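Local coordinates for cytochrome P450 (Rhodococcus erythropolis, PDB 3WEC), which hydroxylates the quinoline nitrogen of aurachin alkaloids at a heme iron, a step essential for their antibiotic activity, at residues A[20-23]-A[29-32]; A[25-30]-A[398-403]; A[155-160]-A[256-261]; A[266-271]-A[340-345]. All blocks are in the same frame, centred on the assembly; numbering follows the deposited sequence.

Contact 1 of 4, residues A[20-23]-A[29-32]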
# COMPACT_ATOMS: atom_id res chain seq x y z
N PRO A 20 14.23 -0.25 16.32
CA PRO A 20 14.37 -0.27 17.78
C PRO A 20 13.14 0.32 18.48
O PRO A 20 13.28 1.08 19.45
CB PRO A 20 15.61 0.61 18.03
CG PRO A 20 15.97 1.25 16.72
CD PRO A 20 15.43 0.32 15.67
N THR A 21 11.96 -0.06 18.00
CA THR A 21 10.68 0.62 18.24
C THR A 21 10.69 2.13 17.89
O THR A 21 10.02 2.97 18.51
CB THR A 21 10.04 0.29 19.59
OG1 THR A 21 10.55 -0.96 20.09
CG2 THR A 21 8.55 0.17 19.40
N PHE A 22 11.47 2.43 16.85
CA PHE A 22 11.19 3.51 15.93
C PHE A 22 9.82 3.14 15.33
O PHE A 22 8.98 4.03 15.08
CB PHE A 22 12.31 3.48 14.88
CG PHE A 22 12.05 4.29 13.65
CD1 PHE A 22 11.54 3.69 12.50
CD2 PHE A 22 12.35 5.64 13.62
CE1 PHE A 22 11.32 4.44 11.34
CE2 PHE A 22 12.13 6.39 12.48
CZ PHE A 22 11.62 5.79 11.34
N LYS A 23 9.61 1.83 15.15
CA LYS A 23 8.35 1.21 14.69
C LYS A 23 7.11 1.86 15.31
O LYS A 23 6.28 2.40 14.58
CB LYS A 23 8.32 -0.31 15.01
CG LYS A 23 8.11 -1.25 13.82
CD LYS A 23 7.26 -0.63 12.72
CE LYS A 23 7.47 -1.32 11.38
NZ LYS A 23 7.27 -0.33 10.26
N VAL A 29 11.13 11.30 15.18
CA VAL A 29 12.44 11.03 14.55
C VAL A 29 12.44 11.57 13.13
O VAL A 29 13.46 12.05 12.64
CB VAL A 29 12.80 9.53 14.58
CG1 VAL A 29 14.08 9.26 13.79
CG2 VAL A 29 12.91 9.03 16.02
N TYR A 30 11.28 11.46 12.47
CA TYR A 30 11.02 12.10 11.18
C TYR A 30 11.14 13.60 11.32
O TYR A 30 11.57 14.28 10.39
CB TYR A 30 9.60 11.77 10.69
CG TYR A 30 9.33 10.35 10.21
CD1 TYR A 30 8.04 9.83 10.21
CD2 TYR A 30 10.35 9.54 9.71
CE1 TYR A 30 7.77 8.55 9.76
CE2 TYR A 30 10.08 8.25 9.24
CZ TYR A 30 8.79 7.75 9.27
OH TYR A 30 8.54 6.46 8.82
N ALA A 31 10.74 14.12 12.48
CA ALA A 31 10.88 15.54 12.77
C ALA A 31 12.38 15.93 12.81
O ALA A 31 12.79 16.84 12.07
CB ALA A 31 10.15 15.91 14.06
N ARG A 32 13.17 15.22 13.63
CA ARG A 32 14.63 15.39 13.70
C ARG A 32 15.22 15.43 12.29
O ARG A 32 15.92 16.37 11.96
CB ARG A 32 15.32 14.27 14.51
CG ARG A 32 15.24 14.37 16.03
CD ARG A 32 16.38 13.57 16.66
NE ARG A 32 17.59 14.39 16.74
CZ ARG A 32 18.84 13.94 16.82
NH1 ARG A 32 19.09 12.64 16.81
NH2 ARG A 32 19.85 14.80 16.89
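F22 meets V29 and Y30 in a short-range hydrophobic contact at the N-terminal end of the P450 fold, where the loop leading into the first helix, 27-36 (helix A in P450 terms), folds back onto that helix. No hydrogen bond crosses between 20-23 and 29-32; aromatic and aliphatic packing does all the work. F22 pairs with Y30 in an offset T-shaped stack: the edge of the phenylalanine is directed at the face of the tyrosine, the ring planes standing at 86° with centroids 5.6 Å apart. The first torsion explains how the ring gets there. CG of F22 lies opposite the backbone N (chi1 166°), which carries the ring across to the helix although the bond to CB does not itself aim that way. V29 sits at the rim of the same ring, close to its plane, with CB 3.8 Å from F22 CE2. N16, earlier in the same loop, touches both F22 and V29. Y30 is buried, and its hydroxyl is hydrogen-bonded to H301 ND1, a bond that fixes the far end of the ring F22 abuts. A329 and S330 of helix 328-333 also pack on Y30. The two points of closest approach are F22 CE2 to V29 CG1 at 3.7 Å and F22 CZ to Y30 CE2 at 3.6 Å.

Contact 2 of 4, residues A[25-30]-A[398-403]. With AUI (3-[(2E,6E,9R)-9-hydroxy-3,7,11-trimethyldodeca-2,6,10-trien-1-yl]-2-methylquinolin-4(1H)-one), chain C.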
# COMPACT_ATOMS: atom_id res chain seq x y z
N ASP A 25 6.56 4.60 17.10
CA ASP A 25 6.39 6.03 16.86
C ASP A 25 7.61 6.54 16.13
O ASP A 25 8.69 6.62 16.70
CB ASP A 25 6.14 6.85 18.14
CG ASP A 25 5.73 8.29 17.83
OD1 ASP A 25 5.70 9.12 18.77
OD2 ASP A 25 5.45 8.61 16.64
N PRO A 26 7.45 6.84 14.83
CA PRO A 26 8.59 7.28 14.05
C PRO A 26 8.60 8.79 13.81
O PRO A 26 9.63 9.33 13.40
CB PRO A 26 8.41 6.52 12.71
CG PRO A 26 7.10 5.84 12.77
CD PRO A 26 6.36 6.34 13.97
N TYR A 27 7.48 9.45 14.07
CA TYR A 27 7.32 10.89 13.76
C TYR A 27 8.27 11.85 14.47
O TYR A 27 8.84 12.72 13.82
CB TYR A 27 5.86 11.31 13.92
CG TYR A 27 4.98 10.39 13.11
CD1 TYR A 27 4.89 10.53 11.72
CD2 TYR A 27 4.31 9.33 13.73
CE1 TYR A 27 4.12 9.67 10.97
CE2 TYR A 27 3.54 8.45 12.99
CZ TYR A 27 3.45 8.62 11.61
OH TYR A 27 2.67 7.74 10.88
N PRO A 28 8.47 11.70 15.79
CA PRO A 28 9.46 12.64 16.36
C PRO A 28 10.84 12.49 15.71
O PRO A 28 11.61 13.45 15.71
CB PRO A 28 9.52 12.26 17.85
CG PRO A 28 8.19 11.62 18.13
CD PRO A 28 7.77 10.93 16.83
N VAL A 29 11.13 11.30 15.18
CA VAL A 29 12.44 11.03 14.55
C VAL A 29 12.44 11.57 13.13
O VAL A 29 13.46 12.05 12.64
CB VAL A 29 12.80 9.53 14.58
CG1 VAL A 29 14.08 9.26 13.79
CG2 VAL A 29 12.91 9.03 16.02
N TYR A 30 11.28 11.46 12.47
CA TYR A 30 11.02 12.10 11.18
C TYR A 30 11.14 13.60 11.32
O TYR A 30 11.57 14.28 10.39
CB TYR A 30 9.60 11.77 10.69
CG TYR A 30 9.33 10.35 10.21
CD1 TYR A 30 8.04 9.83 10.21
CD2 TYR A 30 10.35 9.54 9.71
CE1 TYR A 30 7.77 8.55 9.76
CE2 TYR A 30 10.08 8.25 9.24
CZ TYR A 30 8.79 7.75 9.27
OH TYR A 30 8.54 6.46 8.82
N GLY A 398 9.01 -1.09 5.01
CA GLY A 398 8.33 0.11 4.50
C GLY A 398 6.86 0.32 4.89
O GLY A 398 6.30 1.40 4.69
N LEU A 399 6.21 -0.71 5.41
CA LEU A 399 4.75 -0.61 5.70
C LEU A 399 4.51 -0.45 7.19
O LEU A 399 5.33 -0.86 8.00
CB LEU A 399 4.02 -1.85 5.20
CG LEU A 399 3.40 -1.96 3.79
CD1 LEU A 399 3.88 -0.95 2.78
CD2 LEU A 399 3.49 -3.41 3.28
N ARG A 400 3.42 0.21 7.55
CA ARG A 400 3.10 0.41 8.95
C ARG A 400 1.62 0.27 9.22
O ARG A 400 0.75 0.89 8.57
CB ARG A 400 3.61 1.76 9.45
CG ARG A 400 3.50 1.92 10.96
CD ARG A 400 4.21 3.18 11.43
NE ARG A 400 4.10 3.36 12.86
CZ ARG A 400 3.16 4.08 13.45
NH1 ARG A 400 3.14 4.21 14.78
NH2 ARG A 400 2.26 4.70 12.72
N GLY A 401 1.33 -0.62 10.18
CA GLY A 401 -0.03 -0.85 10.63
C GLY A 401 0.02 -1.87 11.74
O GLY A 401 1.01 -2.57 11.88
N PRO A 402 -1.06 -1.96 12.53
CA PRO A 402 -1.11 -2.86 13.69
C PRO A 402 -1.22 -4.36 13.32
O PRO A 402 -1.87 -4.73 12.32
CB PRO A 402 -2.37 -2.37 14.42
CG PRO A 402 -3.23 -1.80 13.31
CD PRO A 402 -2.23 -1.07 12.48
N GLU A 403 -0.62 -5.20 14.16
CA GLU A 403 -0.64 -6.65 14.02
C GLU A 403 -1.97 -7.23 14.52
O GLU A 403 -2.53 -8.11 13.89
CB GLU A 403 0.58 -7.29 14.78
CG GLU A 403 0.60 -8.81 14.92
CD GLU A 403 1.99 -9.43 14.72
OE1 GLU A 403 2.56 -9.98 15.70
OE2 GLU A 403 2.50 -9.39 13.56
O13 AUI C . 6.33 0.42 -4.86
C1 AUI C . 5.17 0.21 -4.43
C4 AUI C . 4.26 -0.62 -5.24
C5 AUI C . 4.68 -1.18 -6.44
C6 AUI C . 3.82 -1.98 -7.18
C7 AUI C . 2.54 -2.21 -6.66
C8 AUI C . 2.07 -1.68 -5.45
C9 AUI C . 2.90 -0.88 -4.68
N10 AUI C . 2.49 -0.37 -3.48
C3 AUI C . 3.26 0.41 -2.69
C11 AUI C . 2.74 0.94 -1.37
C2 AUI C . 4.66 0.75 -3.13
C12 AUI C . 5.53 1.60 -2.25
C14 AUI C . 5.86 0.81 -0.98
C15 AUI C . 6.37 -0.42 -0.71
C26 AUI C . 6.78 -1.47 -1.72
C16 AUI C . 6.49 -0.72 0.76
C17 AUI C . 7.89 -0.97 1.33
C18 AUI C . 8.92 -1.27 0.27
C19 AUI C . 10.26 -1.25 0.44
C27 AUI C . 10.96 -0.99 1.75
C20 AUI C . 11.10 -1.60 -0.76
C21 AUI C . 11.42 -0.43 -1.70
O28 AUI C . 12.00 -1.02 -2.86
C22 AUI C . 10.24 0.38 -2.21
C23 AUI C . 9.64 0.30 -3.43
C24 AUI C . 8.52 1.25 -3.67
C25 AUI C . 9.95 -0.64 -4.58
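R400, in the loop between strands 384-387 and 407-410 that probably corresponds to substrate recognition site 6 of P450s, reaches out to P26, just before helix 27-36, and to Y27, the first residue of that helix. Its side chain runs fully extended from CG to NE, and this length delivers the guanidinium across a gap that the backbones leave wide. P26 CD lies over one face of that group, 3.7 Å above its plane and off toward the rim, while P26 CG is 3.9 Å from R400 NE. Y27 presents an edge instead: its ring plane is at 90° to the guanidinium, and Y27 OH comes within 3.6 Å of R400 NH2. That pair is not a hydrogen bond. Both groups turn to E297, whose OE1 forms a salt bridge with R400 NH2 and accepts a hydrogen bond from Y27 OH; one carboxylate oxygen thus ties loop and helix together. Y393 adds a cation-pi contact to the arginine. On the helix side, D25 OD2 accepts a weak capping bond from Y27 N. Just before R400 the same loop lines the pocket of the bound aurachin intermediate, whose terpenoid chain is touched by G398 CA, 3.4 Å from ligand C17, and by L399 CD1, 3.3 Å from ligand C16.

Contact 3 of 4, residues A[155-160]-A[256-261]. With HEM (protoporphyrin IX containing Fe), chain B.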
# COMPACT_ATOMS: atom_id res chain seq x y z
N PRO A 155 -10.23 -8.90 6.03
CA PRO A 155 -11.19 -9.46 5.08
C PRO A 155 -11.88 -8.46 4.16
O PRO A 155 -12.33 -8.84 3.07
CB PRO A 155 -12.20 -10.18 5.99
CG PRO A 155 -11.40 -10.50 7.23
CD PRO A 155 -10.57 -9.27 7.42
N PHE A 156 -11.93 -7.19 4.55
CA PHE A 156 -12.66 -6.20 3.77
C PHE A 156 -12.04 -6.05 2.33
O PHE A 156 -12.70 -6.35 1.33
CB PHE A 156 -12.87 -4.90 4.61
CG PHE A 156 -13.39 -3.73 3.84
CD1 PHE A 156 -14.41 -3.87 2.91
CD2 PHE A 156 -12.81 -2.47 4.03
CE1 PHE A 156 -14.87 -2.77 2.19
CE2 PHE A 156 -13.26 -1.38 3.32
CZ PHE A 156 -14.29 -1.53 2.39
N PRO A 157 -10.75 -5.67 2.21
CA PRO A 157 -10.19 -5.68 0.85
C PRO A 157 -10.16 -7.05 0.13
O PRO A 157 -10.26 -7.09 -1.11
CB PRO A 157 -8.73 -5.19 1.08
CG PRO A 157 -8.48 -5.52 2.51
CD PRO A 157 -9.78 -5.13 3.16
N VAL A 158 -10.02 -8.15 0.88
CA VAL A 158 -10.09 -9.49 0.26
C VAL A 158 -11.47 -9.72 -0.37
O VAL A 158 -11.57 -10.29 -1.45
CB VAL A 158 -9.79 -10.67 1.25
CG1 VAL A 158 -10.29 -12.00 0.65
CG2 VAL A 158 -8.30 -10.76 1.59
N GLU A 159 -12.53 -9.27 0.28
CA GLU A 159 -13.84 -9.48 -0.26
C GLU A 159 -13.99 -8.60 -1.49
O GLU A 159 -14.46 -9.07 -2.54
CB GLU A 159 -14.92 -9.21 0.79
CG GLU A 159 -16.30 -9.80 0.48
CD GLU A 159 -16.27 -11.26 -0.01
OE1 GLU A 159 -15.17 -11.83 -0.26
OE2 GLU A 159 -17.37 -11.86 -0.16
N VAL A 160 -13.51 -7.36 -1.40
CA VAL A 160 -13.69 -6.41 -2.52
C VAL A 160 -12.94 -6.82 -3.80
O VAL A 160 -13.50 -6.76 -4.92
CB VAL A 160 -13.30 -4.96 -2.13
CG1 VAL A 160 -13.38 -4.05 -3.34
CG2 VAL A 160 -14.20 -4.40 -1.02
N GLU A 256 -2.58 -5.05 2.08
CA GLU A 256 -2.05 -4.55 3.35
C GLU A 256 -2.07 -3.04 3.44
O GLU A 256 -2.16 -2.51 4.53
CB GLU A 256 -0.65 -5.11 3.70
CG GLU A 256 -0.73 -6.19 4.78
CD GLU A 256 0.57 -6.95 4.90
OE1 GLU A 256 1.60 -6.43 4.39
OE2 GLU A 256 0.56 -8.07 5.49
N THR A 257 -1.98 -2.38 2.29
CA THR A 257 -2.18 -0.94 2.23
C THR A 257 -3.58 -0.59 2.78
O THR A 257 -3.70 0.33 3.57
CB THR A 257 -2.10 -0.40 0.77
OG1 THR A 257 -2.94 -1.20 -0.09
CG2 THR A 257 -0.69 -0.43 0.29
N THR A 258 -4.61 -1.34 2.37
CA THR A 258 -5.99 -1.05 2.77
C THR A 258 -6.20 -1.54 4.21
O THR A 258 -6.72 -0.79 5.04
CB THR A 258 -7.05 -1.73 1.84
OG1 THR A 258 -6.77 -1.47 0.47
CG2 THR A 258 -8.46 -1.31 2.18
N SER A 259 -5.77 -2.77 4.52
CA SER A 259 -6.02 -3.23 5.89
C SER A 259 -5.24 -2.39 6.90
O SER A 259 -5.77 -2.10 7.95
CB SER A 259 -5.79 -4.71 6.09
OG SER A 259 -4.42 -5.04 5.95
N ASN A 260 -3.99 -2.02 6.60
CA ASN A 260 -3.21 -1.21 7.53
C ASN A 260 -3.94 0.10 7.80
O ASN A 260 -3.97 0.56 8.91
CB ASN A 260 -1.80 -0.91 6.97
CG ASN A 260 -0.81 -2.01 7.28
OD1 ASN A 260 -1.12 -2.98 7.99
ND2 ASN A 260 0.41 -1.85 6.79
N THR A 261 -4.50 0.69 6.76
CA THR A 261 -5.21 1.95 6.88
C THR A 261 -6.50 1.88 7.68
O THR A 261 -6.84 2.83 8.34
CB THR A 261 -5.52 2.56 5.49
OG1 THR A 261 -4.30 2.68 4.76
CG2 THR A 261 -6.13 3.93 5.68
CHA HEM B . 1.45 1.83 -6.44
CHB HEM B . -0.01 3.46 -1.98
CHC HEM B . -4.23 0.98 -2.45
CHD HEM B . -2.62 -0.81 -6.89
C1A HEM B . 1.35 2.43 -5.13
C2A HEM B . 2.52 3.15 -4.52
C3A HEM B . 2.06 3.62 -3.24
C4A HEM B . 0.69 3.11 -3.16
CMA HEM B . 2.85 4.43 -2.19
CAA HEM B . 3.93 3.46 -5.04
CBA HEM B . 3.74 4.78 -5.82
CGA HEM B . 5.09 5.41 -6.21
O1A HEM B . 6.14 4.71 -6.33
O2A HEM B . 5.11 6.65 -6.45
C1B HEM B . -1.33 2.88 -1.73
C2B HEM B . -2.06 3.32 -0.55
C3B HEM B . -3.27 2.55 -0.71
C4B HEM B . -3.11 1.78 -1.94
CMB HEM B . -1.70 4.24 0.58
CAB HEM B . -4.39 2.61 0.27
CBB HEM B . -4.96 1.50 0.65
C1C HEM B . -4.18 0.31 -3.72
C2C HEM B . -5.20 -0.66 -4.14
C3C HEM B . -4.70 -1.17 -5.43
C4C HEM B . -3.43 -0.52 -5.71
CMC HEM B . -6.44 -0.99 -3.37
CAC HEM B . -5.29 -2.21 -6.34
CBC HEM B . -6.52 -2.64 -6.21
C1D HEM B . -1.28 -0.28 -7.14
C2D HEM B . -0.62 -0.52 -8.42
C3D HEM B . 0.62 0.26 -8.31
C4D HEM B . 0.47 0.91 -7.00
CMD HEM B . -1.09 -1.44 -9.53
CAD HEM B . 1.75 0.36 -9.30
CBD HEM B . 1.51 1.66 -10.09
CGD HEM B . 2.54 1.91 -11.15
O1D HEM B . 2.14 2.45 -12.21
O2D HEM B . 3.74 1.56 -10.93
NA HEM B . 0.12 2.48 -4.35
NB HEM B . -1.95 2.02 -2.60
NC HEM B . -3.13 0.44 -4.68
ND HEM B . -0.66 0.62 -6.31
FE HEM B . -1.38 1.19 -4.43
O HOH W 1 -0.40 -0.51 -2.92
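T258 keeps OG1 beside its backbone N (chi1 -50°), which turns the methyl CG2 toward P157 and leaves the hydroxyl to G254 O one turn back in the helix. T257, the residue before, takes the other setting: its OG1 is flanked by both backbone N and C (chi1 49°) and bonded to A253 O. The side chains of P157 and T258 lie antiparallel, passing alongside each other, with P157 CB 3.9 Å from T258 CB and 4.0 Å from T258 CG2. No hydrogen bond crosses; the contact is van der Waals packing of the proline ring on T258, with S259 at its margin. T258 also touches the heme, OG1 lying 3.5 Å from vinyl carbon CBB. Alongside it, T257 CB is 3.4 Å from the same heme CBB; the heme iron has a water at a long 2.5 Å. T257 falls at the threonine of the family's I-helix signature, and it also touches the bound aurachin intermediate. Further on, T261 OG1 donates to T257 O at 2.7 Å. In the fold, the start of helix 155-165 (helix E) packs against the middle of the long I-helix, 240-271; M370 of helix 364-381 touches both F156 and T258, and helices 128-141 and 172-182 flank 155-165 through F156 and V158.

Contact 4 of 4, residues A[266-271]-A[340-345]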
# COMPACT_ATOMS: atom_id res chain seq x y z
N LEU A 266 -8.76 3.51 12.75
CA LEU A 266 -9.27 3.13 14.07
C LEU A 266 -8.46 3.72 15.26
O LEU A 266 -8.99 4.44 16.10
CB LEU A 266 -9.36 1.60 14.13
CG LEU A 266 -10.69 0.88 13.85
CD1 LEU A 266 -11.88 1.79 13.48
CD2 LEU A 266 -10.57 -0.28 12.90
N ILE A 267 -7.15 3.42 15.28
CA ILE A 267 -6.21 3.96 16.26
C ILE A 267 -6.31 5.48 16.32
O ILE A 267 -6.30 6.05 17.39
CB ILE A 267 -4.75 3.56 15.91
CG1 ILE A 267 -4.60 2.03 15.83
CG2 ILE A 267 -3.74 4.19 16.87
CD1 ILE A 267 -3.36 1.53 15.13
N THR A 268 -6.39 6.14 15.16
CA THR A 268 -6.43 7.62 15.10
C THR A 268 -7.73 8.26 15.62
O THR A 268 -7.70 9.24 16.36
CB THR A 268 -6.10 8.08 13.66
OG1 THR A 268 -4.92 7.43 13.21
CG2 THR A 268 -5.87 9.59 13.58
N PHE A 269 -8.89 7.71 15.27
CA PHE A 269 -10.13 8.21 15.89
C PHE A 269 -10.29 7.85 17.38
O PHE A 269 -11.05 8.50 18.09
CB PHE A 269 -11.36 7.81 15.07
CG PHE A 269 -11.48 8.56 13.76
CD1 PHE A 269 -11.51 9.95 13.74
CD2 PHE A 269 -11.59 7.89 12.57
CE1 PHE A 269 -11.63 10.65 12.55
CE2 PHE A 269 -11.70 8.58 11.37
CZ PHE A 269 -11.72 9.96 11.36
N SER A 270 -9.56 6.83 17.85
CA SER A 270 -9.51 6.48 19.27
C SER A 270 -8.72 7.56 20.01
O SER A 270 -9.11 8.06 21.07
CB SER A 270 -8.83 5.13 19.47
OG SER A 270 -8.89 4.69 20.83
N ARG A 271 -7.60 7.95 19.40
CA ARG A 271 -6.76 8.96 19.98
C ARG A 271 -7.32 10.38 19.86
O ARG A 271 -6.93 11.25 20.63
CB ARG A 271 -5.37 8.86 19.37
CG ARG A 271 -4.55 7.73 19.97
CD ARG A 271 -3.37 7.43 19.07
NE ARG A 271 -2.54 6.36 19.59
CZ ARG A 271 -1.49 5.85 18.94
NH1 ARG A 271 -1.15 6.33 17.75
NH2 ARG A 271 -0.80 4.87 19.47
N ASP A 340 1.35 18.20 12.18
CA ASP A 340 1.37 17.20 13.24
C ASP A 340 -0.00 17.08 13.94
O ASP A 340 -0.20 16.22 14.80
CB ASP A 340 2.52 17.42 14.24
CG ASP A 340 3.87 16.89 13.72
OD1 ASP A 340 4.89 17.58 13.87
OD2 ASP A 340 3.96 15.78 13.16
N THR A 341 -0.95 17.94 13.54
CA THR A 341 -2.34 17.89 14.04
C THR A 341 -3.21 17.11 13.08
O THR A 341 -3.23 17.37 11.85
CB THR A 341 -2.95 19.29 14.31
OG1 THR A 341 -2.18 19.98 15.29
CG2 THR A 341 -4.40 19.17 14.81
N PHE A 342 -3.90 16.12 13.63
CA PHE A 342 -4.85 15.38 12.85
C PHE A 342 -6.12 16.21 12.85
O PHE A 342 -6.75 16.42 13.90
CB PHE A 342 -5.07 13.96 13.41
CG PHE A 342 -6.16 13.17 12.69
CD1 PHE A 342 -7.39 12.96 13.30
CD2 PHE A 342 -5.94 12.62 11.43
CE1 PHE A 342 -8.38 12.24 12.65
CE2 PHE A 342 -6.92 11.88 10.79
CZ PHE A 342 -8.15 11.70 11.40
N SER A 343 -6.48 16.71 11.66
CA SER A 343 -7.70 17.50 11.50
C SER A 343 -8.46 17.05 10.26
O SER A 343 -7.95 17.12 9.15
CB SER A 343 -7.40 19.00 11.44
OG SER A 343 -8.56 19.74 11.09
N VAL A 344 -9.69 16.59 10.47
CA VAL A 344 -10.54 16.08 9.40
C VAL A 344 -11.25 17.25 8.72
O VAL A 344 -12.02 17.06 7.76
CB VAL A 344 -11.60 15.11 9.98
CG1 VAL A 344 -12.64 14.77 8.94
CG2 VAL A 344 -10.95 13.84 10.49
N THR A 345 -11.02 18.46 9.19
CA THR A 345 -11.66 19.60 8.54
C THR A 345 -10.74 20.39 7.61
O THR A 345 -11.17 21.37 7.01
CB THR A 345 -12.40 20.51 9.53
OG1 THR A 345 -11.51 20.86 10.60
CG2 THR A 345 -13.61 19.78 10.10
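The F342 ring carries the methyl of T268 on one face and the ring of F269 at its edge. T268 CG2 sits 3.5 Å from the F342 centroid and 2° off the ring normal, a CH-pi contact centred on the ring, with every ring carbon at nearly the same distance. F269 and F342 make an offset T-shaped pair in which the edge of F342 is directed at the face of F269: centroids are 5.5 Å apart, planes at 73°, and F269 CE1 approaches F342 CE1 to 3.6 Å. V344 adds its CG2 at the edge of the F269 ring, 3.9 Å from CE1 of F269. The bond to CB of F342 already aims at the helix, and a chi1 of 175° continues the ring in that direction. These groups join the last turns of the I-helix, 240-271, to the stretch between helices 328-333 and 364-381, the meander of the P450 fold that precedes the heme-binding loop. Helices 273-281 and 286-296 close round the same cluster: F296 meets the F342 ring, F276 that of F269, and E292 OE2 accepts from S343 N. T268 sends its polar end elsewhere, OG1 bonding to N264 O within its own helix. Beyond F342 the chain is tied to itself locally, S343 OG accepting a hydrogen bond from T345 OG1 at 3.2 Å and a weak one from T345 N.

Overall arrangement
Contacts 1 and 2 are neighbours, centres about 7 Å apart and helix 27-36 in common; two probable hydrogen bonds join them, K23 O to R400 NE at 2.9 Å and K23 NZ to L399 O at 3.0 Å. Contact 2 closes a long loop in which contacts 3 and 4 are nested, and touches both: L399 CD2 packs 3.7 Å from E256 OE1, and P402 CG 3.8 Å from I267 CD1. Contacts 3 and 4 share helix 240-271, their centres about 20 Å apart. Contact 3 borders the heme and contact 2 the substrate chain; farther off, the Y30 side chain of contact 1 is about 11 Å from the intermediate and the T268 side chain of contact 4 about 13 Å from the heme.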